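Long-range contact in formate-dependent phosphoribosylglycinamide formyltransferase (Mycobacterium tuberculosis H37Rv, PDB 6KHR), which belongs to the ATP-grasp superfamily of enzymes: residues A[223-228]-A[247-252]. Sequence-based numbering, arbitrary orientation.
Sequences EFLVTM and IGHRDA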
loop_
_atom_site.group_PDB
_atom_site.type_symbol
_atom_site.label_atom_id
_atom_site.label_comp_id
_atom_site.label_asym_id
_atom_site.label_seq_id
_atom_site.Cartn_x
_atom_site.Cartn_y
_atom_site.Cartn_z
ATOM N N GLU A 223 -1.568 22.000 22.779
ATOM C CA GLU A 223 -0.827 22.369 21.573
ATOM C C GLU A 223 -1.212 21.404 20.453
ATOM O O GLU A 223 -1.858 21.793 19.475
ATOM C CB GLU A 223 0.670 22.303 21.869
ATOM C CG GLU A 223 1.554 23.427 21.424
ATOM C CD GLU A 223 2.973 23.221 21.945
ATOM O OE1 GLU A 223 3.915 23.066 21.141
ATOM O OE2 GLU A 223 3.147 23.188 23.176
ATOM N N PHE A 224 -0.833 20.135 20.597
ATOM C CA PHE A 224 -1.048 19.109 19.582
ATOM C C PHE A 224 -1.909 17.967 20.095
ATOM O O PHE A 224 -1.733 17.498 21.222
ATOM C CB PHE A 224 0.259 18.457 19.107
ATOM C CG PHE A 224 1.426 19.371 19.072
ATOM C CD1 PHE A 224 1.435 20.474 18.241
ATOM C CD2 PHE A 224 2.546 19.096 19.834
ATOM C CE1 PHE A 224 2.530 21.304 18.188
ATOM C CE2 PHE A 224 3.646 19.932 19.794
ATOM C CZ PHE A 224 3.636 21.035 18.968
ATOM N N LEU A 225 -2.808 17.503 19.245
ATOM C CA LEU A 225 -3.255 16.128 19.307
ATOM C C LEU A 225 -2.234 15.250 18.590
ATOM O O LEU A 225 -1.692 15.615 17.542
ATOM C CB LEU A 225 -4.632 15.982 18.677
ATOM C CG LEU A 225 -5.623 16.964 19.299
ATOM C CD1 LEU A 225 -7.009 16.822 18.675
ATOM C CD2 LEU A 225 -5.678 16.852 20.821
ATOM N N VAL A 226 -1.956 14.092 19.174
ATOM C CA VAL A 226 -0.923 13.199 18.666
ATOM C C VAL A 226 -1.416 11.762 18.749
ATOM O O VAL A 226 -1.994 11.342 19.758
ATOM C CB VAL A 226 0.402 13.391 19.433
ATOM C CG1 VAL A 226 1.247 12.140 19.376
ATOM C CG2 VAL A 226 1.165 14.566 18.835
ATOM N N THR A 227 -1.197 11.010 17.677
ATOM C CA THR A 227 -1.448 9.578 17.677
ATOM C C THR A 227 -0.123 8.818 17.781
ATOM O O THR A 227 0.762 8.980 16.937
ATOM C CB THR A 227 -2.218 9.159 16.430
ATOM O OG1 THR A 227 -3.448 9.895 16.361
ATOM C CG2 THR A 227 -2.517 7.656 16.479
ATOM N N MET A 228 0.004 8.007 18.836
ATOM C CA MET A 228 1.122 7.080 19.017
ATOM C C MET A 228 0.669 5.709 18.546
ATOM O O MET A 228 -0.219 5.104 19.159
ATOM C CB MET A 228 1.562 7.008 20.473
ATOM C CG MET A 228 1.990 8.316 21.073
ATOM S SD MET A 228 3.633 8.766 20.495
ATOM C CE MET A 228 4.473 7.219 20.907
ATOM N N ILE A 247 2.346 10.914 15.330
ATOM C CA ILE A 247 1.522 11.423 14.245
ATOM C C ILE A 247 0.690 12.564 14.814
ATOM O O ILE A 247 -0.098 12.353 15.748
ATOM C CB ILE A 247 0.646 10.317 13.637
ATOM C CG1 ILE A 247 1.502 9.242 12.975
ATOM C CG2 ILE A 247 -0.337 10.867 12.582
ATOM C CD1 ILE A 247 0.618 8.076 12.445
ATOM N N GLY A 248 0.904 13.787 14.295
ATOM C CA GLY A 248 0.072 14.925 14.659
ATOM C C GLY A 248 -1.181 14.974 13.797
ATOM O O GLY A 248 -1.154 14.622 12.617
ATOM N N HIS A 249 -2.291 15.406 14.393
ATOM C CA HIS A 249 -3.537 15.478 13.634
ATOM C C HIS A 249 -4.456 16.544 14.212
ATOM O O HIS A 249 -4.239 17.060 15.312
ATOM C CB HIS A 249 -4.258 14.122 13.570
ATOM C CG HIS A 249 -4.691 13.576 14.897
ATOM N ND1 HIS A 249 -5.912 13.877 15.469
ATOM C CD2 HIS A 249 -4.082 12.711 15.748
ATOM C CE1 HIS A 249 -6.027 13.234 16.618
ATOM N NE2 HIS A 249 -4.926 12.526 16.814
ATOM N N ARG A 250 -5.489 16.875 13.432
ATOM C CA ARG A 250 -6.411 17.961 13.748
ATOM C C ARG A 250 -7.527 18.019 12.709
ATOM O O ARG A 250 -7.363 17.582 11.564
ATOM C CB ARG A 250 -5.688 19.312 13.811
ATOM C CG ARG A 250 -5.579 20.034 12.489
ATOM C CD ARG A 250 -5.052 21.418 12.726
ATOM N NE ARG A 250 -4.655 22.024 11.468
ATOM C CZ ARG A 250 -5.485 22.645 10.644
ATOM N NH1 ARG A 250 -6.774 22.764 10.953
ATOM N NH2 ARG A 250 -5.020 23.149 9.507
ATOM N N ASP A 251 -8.631 18.634 13.114
ATOM C CA ASP A 251 -9.821 18.851 12.264
ATOM C C ASP A 251 -9.532 20.034 11.354
ATOM O O ASP A 251 -9.108 21.036 11.840
ATOM C CB ASP A 251 -11.074 18.999 13.112
ATOM C CG ASP A 251 -11.529 17.667 13.658
ATOM O OD1 ASP A 251 -11.283 16.655 13.002
ATOM O OD2 ASP A 251 -12.117 17.653 14.735
ATOM N N ALA A 252 -9.803 19.881 10.070
ATOM C CA ALA A 252 -9.464 20.935 9.107
ATOM C C ALA A 252 -10.716 21.610 8.573
ATOM O O ALA A 252 -11.808 21.111 8.802
ATOM C CB ALA A 252 -8.666 20.334 7.998
#
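One face of the His249 imidazole carries the CB methylene of Leu225, 4.0 Å from the ring centroid and only 22° off the ring normal, a CH-pi contact displaced toward the CE1 side. The Phe224 ring has Glu223 CB over its centre, 4.0 Å above the plane. Thr227 OG1 meets the imidazole obliquely, 3.0 Å from His249 CD2, the two side chains crossing at about a right angle. The torsion of His249 explains the reach: CG stands between its own backbone N and carbonyl carbon (chi1 62°), the crowded position, and this swings the imidazole across to 223-228. Glu293 holds both polar groups, hydrogen-bonding to His249 NE2 through OE2 and to Thr227 OG1 through OE1, with Ser313 OG a further partner of the hydroxyl. The carboxylate charge would tend to favour a protonated imidazole.

Behind these side chains is the antiparallel pairing of the hairpin formed by strands 224-235 and 238-252, neighbouring interior strands of the large antiparallel sheet; both segments belong to the ATP-grasp domain. Thr227 and Ile247 form a hydrogen-bonded pair: Thr227 N gives a bond of 2.6 Å to Ile247 O, and Ile247 N returns one of 3.0 Å to Thr227 O, both donors lying in the carbonyl plane. Val226 and Gly248 follow as a non-hydrogen-bonded pair, with CA atoms 4.5 Å apart. His249 N reaches Leu225 O at 3.2 Å, from above the carbonyl plane. The short strand axes run at 131°, an oblique antiparallel course. Leu225, Thr227, Ile247 and His249 share one sheet face, whereas Val226 points to the other. At the start of 223-228, Glu223 and Phe224 both face Ile296, a classic beta bulge.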